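Local coordinates for cysteine synthase 3 (Entamoeba histolytica, PDB 6KR5), which probably catalyses the PLP-dependent replacement of the acetate of O-acetylserine by sulfide to give cysteine, at residues T20-P25 with C50-M54; M79-T85 with K153-Q159; S86-I91 with R116-M120; G182-I187 with L204-K208; E253-I257 with L286-E291. One frame throughout, in Å; residues are numbered along the deposited sequence.

All five contacts belong to one PLP-dependent enzyme fold of two alpha/beta halves. Contacts 1 and 3 are buried and touch each other, Met54 packing on Ile91 and Ile119; both also reach the second subunit. Contact 2 is an edge pairing in the four-stranded parallel sheet, partly exposed at its start; it meets contact 3 where Gln159 bonds Thr89, and strand 80-84 runs on into helix 88-100. Contacts 4 and 5, where helices pack on strands of the six-stranded sheet, meet at Ile186 and Glu291; contact 1's loops flank two strands of that sheet. Backbone hydrogen bonds dominate contact 2, apolar packing and a few polar links contacts 1 and 3, charged groups with water contacts 4 and 5.

Contact 1. Residues T20-P25 with C50-M54; sequences TIGGTP and CFNPM
Two irregular segments meet here: 20-25, which leads into strand 26-28, and the loop 50-54, which leaves a 3-10 turn at Cys50-Phe51 on the way to helix 58-72. The register sets CA of Ile21 5.3 Å from CA of Asn52, and CA of Thr24 5.7 Å from CA of Phe51. Gly22 and Gly23 turn the backbone with positive phi (80° and 51°). One direct hydrogen bond crosses, Gly22 N to Asn52 OD1 at 2.7 Å, made by Asn52 with chi1 m; its ND2 bonds Glu49. A water donates to Phe51 O (2.9 Å) and weakly to Gly22 O (3.5 Å). Apolar packing flanks this link: Pro25 CG sits 3.4 Å above the Phe51 ring centroid in a CH-pi contact, and Ile21 CG1 lies 3.8 Å from Pro53 CG. Thr20 and Phe51 also pack on the second subunit, so these loops form part of the dimer interface. A side-chain amide, not a backbone carbonyl, thus supplies the acceptor for a buried glycine NH, with proline rings closing both flanks.

Contact 2. Residues M79-T85 with K153-Q159; sequences MEIIEAT and KYFPANQ
Strands 80-84 and 154-156 run parallel, their short axes 4.5 Å apart at closest and inclined at 43°. The register pairs Glu80 with Tyr154, Ile81 with Phe155 and Ile82 with Pro156, CA-CA 4.8 to 5.0 Å. Four backbone hydrogen bonds alternate across the pair: Glu80 N to Lys153 O (2.9 Å), Phe155 N to Glu80 O (2.7 Å), Ile82 N to Phe155 O (2.9 Å) and Ala157 N to Ile82 O (3.0 Å). Strand 154-156 is an outermost strand of a four-stranded parallel alpha/beta sheet, with strand 104-109 on the other side of 80-84. Ile81 (chi1 m) and Phe155 (chi1 t) share the face packed against helix 58-72; Ile82 CG2, 3.8 Å from Tyr154 CB, lies on the other, facing helix 135-149. At the exposed start Glu80 OE2 and Lys153 NZ form a long salt bridge (3.9 Å) reinforced by a water, while Glu80 OE1 bonds Asn105. Past strand 154-156, Gln159 N donates to Glu83 OE2 (2.9 Å); Glu83 (chi1 t, chi2 p) also accepts from Ala84 N at OE1 (2.9 Å). Gln159, chi1 p, bonds Thr89 through OE1; its NE2 reaches Ala84 O and Thr85 OG1 through separate waters, Thr85 OG1 also bonding Gly87 N.

Contact 3. Residues S86-I91 with R116-M120; sequences SGNTGI and RQMIM. With PLP (pyridoxal-5'-phosphate), chain D.
Arg116 carries this contact, its long side chain (chi1 m, chi2 and chi3 t, chi4 81°) extending from helix 114-122 over the turn that starts helix 88-100. Its NE and NH2 make weak hydrogen bonds to Asn88 OD1, at 3.3 and 3.4 Å, with that oxygen near the guanidinium plane; Gly87 CA lies over one face, and Ser86 O is 3.2 Å from Arg116 CD. Arg116 NH1 bonds Ser113 OG. The two ends of the Asn88 amide (chi1 m) serve different partners: OD1 faces Arg116 and Arg312, while ND2 donates to O3 of PLP at 2.9 Å, the family's usual asparagine contact with the cofactor's phenolic oxygen, and also meets Asp308. Farther along, Ile91 (m, t) places CD1 4.0 Å from Ile119 CD1 and 3.9 Å from Arg116 CG. Met120 (m, t, m) lays SD 3.7 Å from Gly90 C; a CB on Gly90 would clash with that sulfur, so the absent side chain lets the helices close, CA of Ile91 and CA of Met120 being 5.8 Å apart. Met120 also packs on strands 104-109 and 126-130, Asn88 and Thr89 touch Lys58 of helix 58-72, and Met118 and Ile119 pack against the second subunit.

Contact 4. Residues G182-I187 with L204-K208; sequences GEVDII and LKKKK
This contact joins the start of a strand to the end of the following helix within a beta-alpha-beta unit, strand 186-190, helix 195-207, strand 212-218, of the six-stranded sheet. The segment 182-187 turns at Gly182 (phi 75°) and extends into its strand, while 204-208 closes the helix, with Lys208 N bonded to Leu204 O at 2.9 Å. The backbones stay apart, CA of Gly182 being 7.9 Å from CA of Lys208 and CA of Val184 8.6 Å from CA of Leu204, so side chains bridge the gap. Leu204 (m, t) fills its inner part: CD2 lies 4.2 Å from Val184 CG1 and CD1 4.1 Å from Ile187 CB. At the solvent side Lys208, extended with all four chi angles t, reaches the strand's lead-in turn. Asp185 divides its carboxylate, OD2 accepting from Thr301 N in the neighbouring strand and OD1 forming a salt bridge with Lys208 NZ whose hydrogen bond is weak (3.4 Å), also linked by a water. The same Lys208 NZ donates to Gly182 O and Val184 O, both at 2.9 Å.

Contact 5. Residues E253-I257 with L286-E291; sequences EITPI and LAGLKE
Ile257 loses the largest area in this contact. With chi1 and chi2 both m, it directs CD1 from strand 253-257 onto helix 279-292, 3.8 Å from Leu286 CG, 3.7 Å from Ala287 N and 4.1 Å from Ala287 CB. Ala287, next in buried area, faces the strand; its small side chain permits the closest backbone approach, Thr255 CA to Ala287 CA at 6.3 Å. Thr255 CG2 is 3.8 Å from Ala287 CB. The short strand and helix axes come within 9.2 Å and make an angle of 121°, helix packing on the outermost strand of the six-stranded alpha/beta sheet, whose neighbour is strand 212-218. Glu291 (chi1 t, chi2 p) comes third, its carboxylate turned to Glu253 (chi1 and chi2 t): Glu253 OE1 lies 2.7 Å from Glu291 OE1. Lys212 and Lys294 each form salt bridges to both acids. One water accepts from Thr255 OG1 (2.8 Å) and donates to Ala287 O and Glu291 OE1 (both 2.9 Å); another connects Pro256 O (2.8 Å) with Lys290 NZ (2.6 Å). Two carboxylates this close are tolerable where Lys212 and Lys294 each bridge both of them.

Contact 1. Residues T20-P25 with C50-M54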
# COMPACT_ATOMS: atom_id res chain seq x y z
N THR B 20 1.81 7.24 -11.21
CA THR B 20 2.58 6.38 -10.31
C THR B 20 2.24 4.91 -10.47
O THR B 20 2.86 4.08 -9.80
CB THR B 20 2.37 6.75 -8.83
OG1 THR B 20 1.06 6.38 -8.40
CG2 THR B 20 2.59 8.24 -8.58
N ILE B 21 1.29 4.56 -11.34
CA ILE B 21 0.92 3.17 -11.52
C ILE B 21 2.06 2.41 -12.19
O ILE B 21 2.71 2.92 -13.11
CB ILE B 21 -0.37 3.07 -12.36
CG1 ILE B 21 -1.54 3.63 -11.57
CG2 ILE B 21 -0.65 1.63 -12.79
CD1 ILE B 21 -2.81 3.70 -12.41
N GLY B 22 2.28 1.18 -11.73
CA GLY B 22 3.32 0.35 -12.28
C GLY B 22 4.71 0.67 -11.76
O GLY B 22 4.91 1.27 -10.69
N GLY B 23 5.70 0.23 -12.54
CA GLY B 23 7.08 0.31 -12.09
C GLY B 23 7.29 -0.27 -10.71
O GLY B 23 7.98 0.34 -9.88
N THR B 24 6.69 -1.43 -10.44
CA THR B 24 6.70 -2.02 -9.10
C THR B 24 7.99 -2.79 -8.83
O THR B 24 8.66 -3.25 -9.75
CB THR B 24 5.50 -2.94 -8.94
OG1 THR B 24 5.54 -3.95 -9.96
CG2 THR B 24 4.19 -2.15 -9.05
N PRO B 25 8.35 -2.96 -7.56
CA PRO B 25 9.65 -3.56 -7.24
C PRO B 25 9.66 -5.06 -7.47
O PRO B 25 8.65 -5.75 -7.31
CB PRO B 25 9.83 -3.26 -5.74
CG PRO B 25 8.74 -2.32 -5.37
CD PRO B 25 7.64 -2.52 -6.35
N CYS B 50 1.46 -4.80 -4.93
CA CYS B 50 0.96 -3.98 -3.84
C CYS B 50 1.54 -2.57 -3.85
O CYS B 50 1.01 -1.68 -3.17
CB CYS B 50 1.28 -4.66 -2.52
SG CYS B 50 0.67 -3.78 -1.10
N PHE B 51 2.62 -2.34 -4.61
CA PHE B 51 3.22 -1.01 -4.67
C PHE B 51 2.46 -0.05 -5.58
O PHE B 51 2.80 1.13 -5.62
CB PHE B 51 4.68 -1.11 -5.09
CG PHE B 51 5.62 -1.35 -3.94
CD1 PHE B 51 5.68 -2.59 -3.34
CD2 PHE B 51 6.44 -0.34 -3.47
CE1 PHE B 51 6.55 -2.81 -2.28
CE2 PHE B 51 7.29 -0.56 -2.41
CZ PHE B 51 7.35 -1.80 -1.83
N ASN B 52 1.46 -0.52 -6.32
CA ASN B 52 0.59 0.41 -7.04
C ASN B 52 -0.14 1.32 -6.05
O ASN B 52 -0.30 0.97 -4.87
CB ASN B 52 -0.40 -0.38 -7.89
CG ASN B 52 0.24 -0.94 -9.14
OD1 ASN B 52 0.62 -0.19 -10.04
ND2 ASN B 52 0.39 -2.26 -9.20
N PRO B 53 -0.56 2.52 -6.48
CA PRO B 53 -1.16 3.47 -5.53
C PRO B 53 -2.37 2.93 -4.77
O PRO B 53 -2.53 3.26 -3.59
CB PRO B 53 -1.55 4.67 -6.42
CG PRO B 53 -1.45 4.16 -7.85
CD PRO B 53 -0.38 3.11 -7.82
N MET B 54 -3.22 2.12 -5.40
CA MET B 54 -4.28 1.45 -4.67
C MET B 54 -3.98 -0.03 -4.47
O MET B 54 -4.89 -0.83 -4.21
CB MET B 54 -5.64 1.69 -5.33
CG MET B 54 -6.26 3.05 -4.96
SD MET B 54 -6.30 3.41 -3.18
CE MET B 54 -7.26 2.02 -2.60
O HOH W 1 5.13 1.81 -7.27

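Contact 2. Residues M79-T85 with K153-Q159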
# COMPACT_ATOMS: atom_id res chain seq x y z
N MET B 79 -20.88 9.52 -21.00
CA MET B 79 -20.96 8.09 -20.74
C MET B 79 -20.44 7.76 -19.34
O MET B 79 -19.72 8.54 -18.71
CB MET B 79 -20.18 7.30 -21.79
CG MET B 79 -20.78 7.38 -23.17
SD MET B 79 -19.84 6.41 -24.36
CE MET B 79 -20.12 4.74 -23.80
N GLU B 80 -20.81 6.57 -18.87
CA GLU B 80 -20.39 6.10 -17.55
C GLU B 80 -19.82 4.69 -17.68
O GLU B 80 -20.29 3.90 -18.50
CB GLU B 80 -21.57 6.11 -16.57
CG GLU B 80 -22.25 7.47 -16.50
CD GLU B 80 -23.36 7.55 -15.48
OE1 GLU B 80 -23.52 6.59 -14.68
OE2 GLU B 80 -24.07 8.58 -15.45
N ILE B 81 -18.82 4.40 -16.86
CA ILE B 81 -18.22 3.07 -16.82
C ILE B 81 -19.09 2.16 -15.95
O ILE B 81 -19.70 2.61 -14.97
CB ILE B 81 -16.78 3.17 -16.27
CG1 ILE B 81 -15.92 4.06 -17.17
CG2 ILE B 81 -16.15 1.79 -16.12
CD1 ILE B 81 -14.96 4.97 -16.42
N ILE B 82 -19.18 0.87 -16.31
CA ILE B 82 -19.87 -0.09 -15.45
C ILE B 82 -19.09 -1.40 -15.43
O ILE B 82 -18.48 -1.80 -16.43
CB ILE B 82 -21.34 -0.31 -15.89
CG1 ILE B 82 -22.09 -1.15 -14.84
CG2 ILE B 82 -21.44 -0.93 -17.28
CD1 ILE B 82 -23.57 -1.29 -15.10
N GLU B 83 -19.10 -2.06 -14.28
CA GLU B 83 -18.53 -3.39 -14.13
C GLU B 83 -19.24 -4.10 -12.99
O GLU B 83 -19.74 -3.45 -12.07
CB GLU B 83 -17.02 -3.32 -13.89
CG GLU B 83 -16.33 -4.70 -13.75
CD GLU B 83 -16.45 -5.54 -15.01
OE1 GLU B 83 -17.54 -6.11 -15.25
OE2 GLU B 83 -15.44 -5.65 -15.74
N ALA B 84 -19.33 -5.43 -13.09
CA ALA B 84 -19.83 -6.27 -12.01
C ALA B 84 -18.61 -6.87 -11.32
O ALA B 84 -17.94 -7.74 -11.88
CB ALA B 84 -20.76 -7.36 -12.54
N THR B 85 -18.32 -6.39 -10.12
CA THR B 85 -17.12 -6.83 -9.43
C THR B 85 -17.24 -6.49 -7.95
O THR B 85 -17.77 -5.44 -7.60
CB THR B 85 -15.85 -6.17 -10.00
OG1 THR B 85 -14.71 -6.52 -9.20
CG2 THR B 85 -15.97 -4.65 -10.01
N LYS B 153 -25.30 4.58 -22.95
CA LYS B 153 -24.71 5.39 -21.90
C LYS B 153 -23.59 4.67 -21.17
O LYS B 153 -22.63 5.32 -20.72
CB LYS B 153 -25.79 5.81 -20.91
CG LYS B 153 -25.31 6.70 -19.78
CD LYS B 153 -26.39 6.82 -18.72
CE LYS B 153 -26.26 8.10 -17.93
NZ LYS B 153 -27.54 8.46 -17.24
N TYR B 154 -23.66 3.36 -21.05
CA TYR B 154 -22.69 2.63 -20.24
C TYR B 154 -21.59 2.03 -21.10
O TYR B 154 -21.85 1.43 -22.16
CB TYR B 154 -23.36 1.52 -19.44
CG TYR B 154 -24.20 1.99 -18.27
CD1 TYR B 154 -24.10 3.29 -17.79
CD2 TYR B 154 -25.08 1.13 -17.63
CE1 TYR B 154 -24.87 3.72 -16.72
CE2 TYR B 154 -25.85 1.55 -16.56
CZ TYR B 154 -25.74 2.84 -16.11
OH TYR B 154 -26.50 3.26 -15.05
N PHE B 155 -20.35 2.19 -20.63
CA PHE B 155 -19.21 1.48 -21.20
C PHE B 155 -18.88 0.31 -20.30
O PHE B 155 -18.51 0.52 -19.14
CB PHE B 155 -18.01 2.41 -21.33
CG PHE B 155 -16.74 1.69 -21.68
CD1 PHE B 155 -16.47 1.34 -23.00
CD2 PHE B 155 -15.82 1.35 -20.71
CE1 PHE B 155 -15.31 0.66 -23.33
CE2 PHE B 155 -14.66 0.67 -21.03
CZ PHE B 155 -14.41 0.33 -22.34
N PRO B 156 -19.01 -0.93 -20.77
CA PRO B 156 -18.72 -2.09 -19.92
C PRO B 156 -17.22 -2.38 -19.89
O PRO B 156 -16.57 -2.49 -20.93
CB PRO B 156 -19.49 -3.23 -20.59
CG PRO B 156 -19.58 -2.83 -22.02
CD PRO B 156 -19.58 -1.32 -22.08
N ALA B 157 -16.66 -2.50 -18.68
CA ALA B 157 -15.23 -2.77 -18.58
C ALA B 157 -14.87 -4.14 -19.14
O ALA B 157 -13.77 -4.32 -19.65
CB ALA B 157 -14.75 -2.65 -17.14
N ASN B 158 -15.78 -5.11 -19.03
CA ASN B 158 -15.57 -6.47 -19.54
C ASN B 158 -14.22 -7.06 -19.10
O ASN B 158 -13.40 -7.49 -19.91
CB ASN B 158 -15.68 -6.49 -21.06
CG ASN B 158 -15.60 -7.88 -21.63
OD1 ASN B 158 -15.93 -8.85 -20.95
ND2 ASN B 158 -15.16 -7.98 -22.89
N GLN B 159 -14.01 -7.09 -17.78
CA GLN B 159 -12.69 -7.44 -17.26
C GLN B 159 -12.21 -8.82 -17.72
O GLN B 159 -11.00 -9.03 -17.87
CB GLN B 159 -12.69 -7.36 -15.74
CG GLN B 159 -13.55 -8.38 -15.05
CD GLN B 159 -13.29 -8.40 -13.56
OE1 GLN B 159 -12.15 -8.26 -13.12
NE2 GLN B 159 -14.35 -8.55 -12.77
O HOH W 2 -26.64 9.29 -14.86
O HOH W 3 -26.37 5.84 -14.33
O HOH W 4 -18.38 -5.52 -17.91
O HOH W 5 -16.82 -9.29 -13.68
O HOH W 6 -13.98 -8.85 -9.95

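Contact 3. Residues S86-I91 with R116-M120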
# COMPACT_ATOMS: atom_id res chain seq x y z
N SER B 86 -16.75 -7.39 -7.11
CA SER B 86 -16.63 -7.16 -5.68
C SER B 86 -15.17 -7.07 -5.24
O SER B 86 -14.90 -6.96 -4.04
CB SER B 86 -17.36 -8.26 -4.90
OG SER B 86 -18.72 -8.37 -5.30
N GLY B 87 -14.24 -7.09 -6.19
CA GLY B 87 -12.83 -7.15 -5.86
C GLY B 87 -11.97 -6.00 -6.35
O GLY B 87 -12.42 -4.87 -6.49
N ASN B 88 -10.70 -6.30 -6.61
CA ASN B 88 -9.74 -5.24 -6.90
C ASN B 88 -10.04 -4.53 -8.21
O ASN B 88 -9.65 -3.37 -8.38
CB ASN B 88 -8.33 -5.82 -6.92
CG ASN B 88 -7.84 -6.17 -5.54
OD1 ASN B 88 -8.18 -5.50 -4.56
ND2 ASN B 88 -7.02 -7.21 -5.46
N THR B 89 -10.70 -5.20 -9.17
CA THR B 89 -11.00 -4.52 -10.43
C THR B 89 -11.83 -3.28 -10.20
O THR B 89 -11.61 -2.24 -10.83
CB THR B 89 -11.72 -5.49 -11.35
OG1 THR B 89 -10.80 -6.54 -11.69
CG2 THR B 89 -12.20 -4.80 -12.64
N GLY B 90 -12.79 -3.36 -9.28
CA GLY B 90 -13.59 -2.19 -8.97
C GLY B 90 -12.75 -1.05 -8.44
O GLY B 90 -12.96 0.11 -8.81
N ILE B 91 -11.78 -1.36 -7.58
CA ILE B 91 -10.91 -0.32 -7.04
C ILE B 91 -10.09 0.32 -8.15
O ILE B 91 -9.97 1.55 -8.23
CB ILE B 91 -9.99 -0.90 -5.95
CG1 ILE B 91 -10.83 -1.39 -4.77
CG2 ILE B 91 -8.98 0.14 -5.53
CD1 ILE B 91 -10.00 -2.16 -3.74
N ARG B 116 -14.24 -3.02 0.56
CA ARG B 116 -14.01 -2.56 -0.80
C ARG B 116 -15.13 -1.63 -1.26
O ARG B 116 -14.87 -0.68 -2.01
CB ARG B 116 -13.88 -3.74 -1.76
CG ARG B 116 -12.51 -4.38 -1.76
CD ARG B 116 -12.37 -5.28 -2.97
NE ARG B 116 -11.10 -5.98 -3.02
CZ ARG B 116 -10.84 -7.09 -2.33
NH1 ARG B 116 -11.76 -7.62 -1.53
NH2 ARG B 116 -9.65 -7.68 -2.44
N GLN B 117 -16.36 -1.89 -0.81
CA GLN B 117 -17.46 -0.95 -1.02
C GLN B 117 -17.09 0.44 -0.53
O GLN B 117 -17.33 1.44 -1.21
CB GLN B 117 -18.72 -1.40 -0.29
CG GLN B 117 -19.47 -2.49 -0.96
CD GLN B 117 -20.78 -2.78 -0.28
OE1 GLN B 117 -21.52 -1.87 0.10
NE2 GLN B 117 -21.08 -4.07 -0.11
N MET B 118 -16.54 0.50 0.68
CA MET B 118 -16.18 1.79 1.26
C MET B 118 -15.06 2.45 0.45
O MET B 118 -15.10 3.66 0.22
CB MET B 118 -15.77 1.58 2.72
CG MET B 118 -15.35 2.82 3.45
SD MET B 118 -15.05 2.40 5.18
CE MET B 118 -16.67 1.85 5.69
N ILE B 119 -14.07 1.67 0.01
CA ILE B 119 -13.00 2.25 -0.81
C ILE B 119 -13.58 2.81 -2.10
O ILE B 119 -13.29 3.94 -2.49
CB ILE B 119 -11.91 1.20 -1.10
CG1 ILE B 119 -11.14 0.81 0.15
CG2 ILE B 119 -10.94 1.73 -2.16
CD1 ILE B 119 -10.23 -0.38 -0.11
N MET B 120 -14.43 2.03 -2.78
CA MET B 120 -14.97 2.48 -4.05
C MET B 120 -15.89 3.69 -3.87
O MET B 120 -15.80 4.67 -4.62
CB MET B 120 -15.69 1.32 -4.74
CG MET B 120 -14.72 0.26 -5.23
SD MET B 120 -15.58 -1.08 -6.05
CE MET B 120 -16.60 -1.58 -4.70
N1 PLP D . -5.09 -11.92 -7.27
C2 PLP D . -5.74 -10.74 -7.04
C2A PLP D . -5.83 -10.25 -5.62
C3 PLP D . -6.29 -10.03 -8.09
O3 PLP D . -6.94 -8.85 -7.83
C4 PLP D . -6.17 -10.51 -9.38
C4A PLP D . -6.84 -9.82 -10.52
O4A PLP D . -7.52 -8.81 -10.32
C5 PLP D . -5.50 -11.71 -9.62
C6 PLP D . -4.97 -12.40 -8.55
C5A PLP D . -5.38 -12.32 -10.99
O4P PLP D . -4.80 -11.49 -11.96
P PLP D . -5.37 -11.61 -13.45
O1P PLP D . -5.36 -13.08 -13.83
O2P PLP D . -6.77 -11.08 -13.44
O3P PLP D . -4.46 -10.81 -14.31

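Contact 4. Residues G182-I187 with L204-K208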
# COMPACT_ATOMS: atom_id res chain seq x y z
N GLY B 182 17.07 -9.34 -18.68
CA GLY B 182 16.80 -10.43 -19.59
C GLY B 182 17.02 -11.82 -19.03
O GLY B 182 16.93 -12.79 -19.79
N GLU B 183 17.29 -11.96 -17.72
CA GLU B 183 17.60 -13.26 -17.13
C GLU B 183 16.36 -14.08 -16.77
O GLU B 183 16.51 -15.27 -16.49
CB GLU B 183 18.46 -13.09 -15.87
CG GLU B 183 19.83 -12.43 -16.11
CD GLU B 183 20.75 -13.29 -16.94
OE1 GLU B 183 20.62 -14.53 -16.88
OE2 GLU B 183 21.61 -12.72 -17.66
N VAL B 184 15.17 -13.47 -16.77
CA VAL B 184 13.95 -14.17 -16.34
C VAL B 184 13.80 -15.47 -17.13
O VAL B 184 13.90 -15.49 -18.36
CB VAL B 184 12.72 -13.25 -16.50
CG1 VAL B 184 12.60 -12.69 -17.92
CG2 VAL B 184 11.43 -13.99 -16.10
N ASP B 185 13.56 -16.56 -16.41
CA ASP B 185 13.41 -17.88 -17.01
C ASP B 185 12.00 -18.43 -16.90
O ASP B 185 11.55 -19.14 -17.81
CB ASP B 185 14.37 -18.88 -16.36
CG ASP B 185 15.81 -18.66 -16.75
OD1 ASP B 185 16.10 -18.59 -17.97
OD2 ASP B 185 16.66 -18.57 -15.84
N ILE B 186 11.33 -18.17 -15.79
CA ILE B 186 9.99 -18.70 -15.53
C ILE B 186 9.18 -17.54 -14.96
O ILE B 186 9.70 -16.77 -14.15
CB ILE B 186 10.03 -19.89 -14.54
CG1 ILE B 186 11.03 -20.95 -15.02
CG2 ILE B 186 8.64 -20.49 -14.37
CD1 ILE B 186 11.18 -22.11 -14.08
N ILE B 187 7.94 -17.39 -15.42
CA ILE B 187 6.99 -16.43 -14.85
C ILE B 187 5.81 -17.22 -14.28
O ILE B 187 5.26 -18.09 -14.96
CB ILE B 187 6.55 -15.38 -15.88
CG1 ILE B 187 5.54 -14.40 -15.28
CG2 ILE B 187 5.99 -16.03 -17.15
CD1 ILE B 187 6.18 -13.42 -14.31
N LEU B 204 6.90 -11.46 -22.62
CA LEU B 204 8.21 -12.01 -22.33
C LEU B 204 8.65 -12.97 -23.43
O LEU B 204 9.82 -12.97 -23.83
CB LEU B 204 8.22 -12.71 -20.97
CG LEU B 204 8.19 -11.77 -19.75
CD1 LEU B 204 8.20 -12.58 -18.46
CD2 LEU B 204 9.36 -10.80 -19.80
N LYS B 205 7.73 -13.79 -23.95
CA LYS B 205 8.13 -14.77 -24.94
C LYS B 205 8.53 -14.12 -26.26
O LYS B 205 9.33 -14.68 -27.01
CB LYS B 205 7.01 -15.79 -25.16
CG LYS B 205 7.09 -17.00 -24.23
CD LYS B 205 5.86 -17.91 -24.35
CE LYS B 205 6.11 -19.20 -23.57
NZ LYS B 205 4.90 -20.06 -23.48
N LYS B 206 8.07 -12.91 -26.50
CA LYS B 206 8.49 -12.20 -27.73
C LYS B 206 9.98 -11.86 -27.59
O LYS B 206 10.69 -11.87 -28.58
CB LYS B 206 7.72 -10.89 -27.90
CG LYS B 206 6.58 -10.95 -28.90
CD LYS B 206 6.06 -9.60 -29.31
CE LYS B 206 4.83 -9.21 -28.52
NZ LYS B 206 3.66 -10.05 -28.88
N LYS B 207 10.41 -11.56 -26.37
CA LYS B 207 11.80 -11.19 -26.15
C LYS B 207 12.70 -12.39 -25.94
O LYS B 207 13.89 -12.34 -26.27
CB LYS B 207 11.90 -10.23 -24.95
CG LYS B 207 11.45 -8.80 -25.30
CD LYS B 207 11.16 -7.94 -24.08
CE LYS B 207 10.67 -6.55 -24.49
NZ LYS B 207 10.55 -5.61 -23.33
N LYS B 208 12.16 -13.49 -25.42
CA LYS B 208 12.97 -14.64 -25.02
C LYS B 208 12.06 -15.86 -25.12
O LYS B 208 11.24 -16.09 -24.23
CB LYS B 208 13.53 -14.44 -23.62
CG LYS B 208 14.49 -15.50 -23.11
CD LYS B 208 15.04 -15.08 -21.75
CE LYS B 208 15.82 -16.18 -21.08
NZ LYS B 208 16.46 -15.70 -19.81
O HOH W 7 19.20 -14.97 -19.99
O HOH W 8 18.34 -17.83 -18.96

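Contact 5. Residues E253-I257 with L286-E291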
# COMPACT_ATOMS: atom_id res chain seq x y z
N GLU B 253 2.51 -24.67 -18.19
CA GLU B 253 2.22 -25.55 -17.06
C GLU B 253 1.12 -24.89 -16.23
O GLU B 253 1.14 -23.67 -16.04
CB GLU B 253 3.47 -25.79 -16.20
CG GLU B 253 3.22 -26.57 -14.91
CD GLU B 253 4.41 -26.54 -13.97
OE1 GLU B 253 5.32 -25.71 -14.18
OE2 GLU B 253 4.44 -27.36 -13.02
N ILE B 254 0.17 -25.70 -15.77
CA ILE B 254 -0.84 -25.27 -14.82
C ILE B 254 -0.55 -25.95 -13.49
O ILE B 254 -0.50 -27.18 -13.42
CB ILE B 254 -2.26 -25.59 -15.30
CG1 ILE B 254 -2.51 -24.99 -16.68
CG2 ILE B 254 -3.28 -25.10 -14.28
CD1 ILE B 254 -3.59 -25.71 -17.48
N THR B 255 -0.37 -25.16 -12.43
CA THR B 255 -0.10 -25.72 -11.11
C THR B 255 -1.27 -25.42 -10.19
O THR B 255 -1.49 -24.25 -9.84
CB THR B 255 1.19 -25.15 -10.53
OG1 THR B 255 2.28 -25.50 -11.40
CG2 THR B 255 1.46 -25.72 -9.14
N PRO B 256 -2.05 -26.42 -9.79
CA PRO B 256 -3.12 -26.19 -8.82
C PRO B 256 -2.54 -26.08 -7.42
O PRO B 256 -1.59 -26.78 -7.06
CB PRO B 256 -3.99 -27.44 -8.96
CG PRO B 256 -3.03 -28.51 -9.37
CD PRO B 256 -2.00 -27.82 -10.25
N ILE B 257 -3.14 -25.20 -6.62
CA ILE B 257 -2.71 -24.97 -5.24
C ILE B 257 -3.94 -25.05 -4.34
O ILE B 257 -4.96 -24.40 -4.61
CB ILE B 257 -2.00 -23.61 -5.08
CG1 ILE B 257 -0.68 -23.56 -5.86
CG2 ILE B 257 -1.77 -23.29 -3.60
CD1 ILE B 257 0.46 -24.45 -5.28
N LEU B 286 3.77 -20.39 -3.51
CA LEU B 286 3.93 -21.83 -3.30
C LEU B 286 4.16 -22.55 -4.62
O LEU B 286 5.04 -23.42 -4.72
CB LEU B 286 2.72 -22.41 -2.56
CG LEU B 286 2.77 -23.92 -2.34
CD1 LEU B 286 4.06 -24.31 -1.63
CD2 LEU B 286 1.57 -24.36 -1.54
N ALA B 287 3.40 -22.19 -5.66
CA ALA B 287 3.66 -22.78 -6.98
C ALA B 287 5.07 -22.47 -7.44
O ALA B 287 5.73 -23.32 -8.06
CB ALA B 287 2.64 -22.26 -8.00
N GLY B 288 5.56 -21.27 -7.15
CA GLY B 288 6.90 -20.91 -7.58
C GLY B 288 7.98 -21.65 -6.81
O GLY B 288 9.03 -21.98 -7.36
N LEU B 289 7.75 -21.89 -5.51
CA LEU B 289 8.71 -22.64 -4.71
C LEU B 289 8.75 -24.10 -5.14
O LEU B 289 9.82 -24.72 -5.14
CB LEU B 289 8.38 -22.52 -3.22
CG LEU B 289 8.54 -21.14 -2.57
CD1 LEU B 289 8.22 -21.19 -1.08
CD2 LEU B 289 9.94 -20.56 -2.79
N LYS B 290 7.60 -24.67 -5.48
CA LYS B 290 7.59 -26.02 -6.05
C LYS B 290 8.34 -26.04 -7.37
O LYS B 290 9.11 -26.97 -7.65
CB LYS B 290 6.16 -26.51 -6.23
CG LYS B 290 5.43 -26.68 -4.92
CD LYS B 290 4.07 -27.30 -5.11
CE LYS B 290 3.45 -27.59 -3.76
NZ LYS B 290 2.08 -28.17 -3.85
N GLU B 291 8.14 -25.02 -8.20
CA GLU B 291 8.89 -24.91 -9.44
C GLU B 291 10.39 -24.86 -9.17
O GLU B 291 11.18 -25.52 -9.86
CB GLU B 291 8.42 -23.67 -10.20
CG GLU B 291 8.84 -23.64 -11.65
CD GLU B 291 8.05 -24.61 -12.51
OE1 GLU B 291 6.96 -25.06 -12.09
OE2 GLU B 291 8.54 -24.92 -13.61
O HOH W 9 4.80 -25.01 -10.19
O HOH W 10 0.77 -27.94 -6.03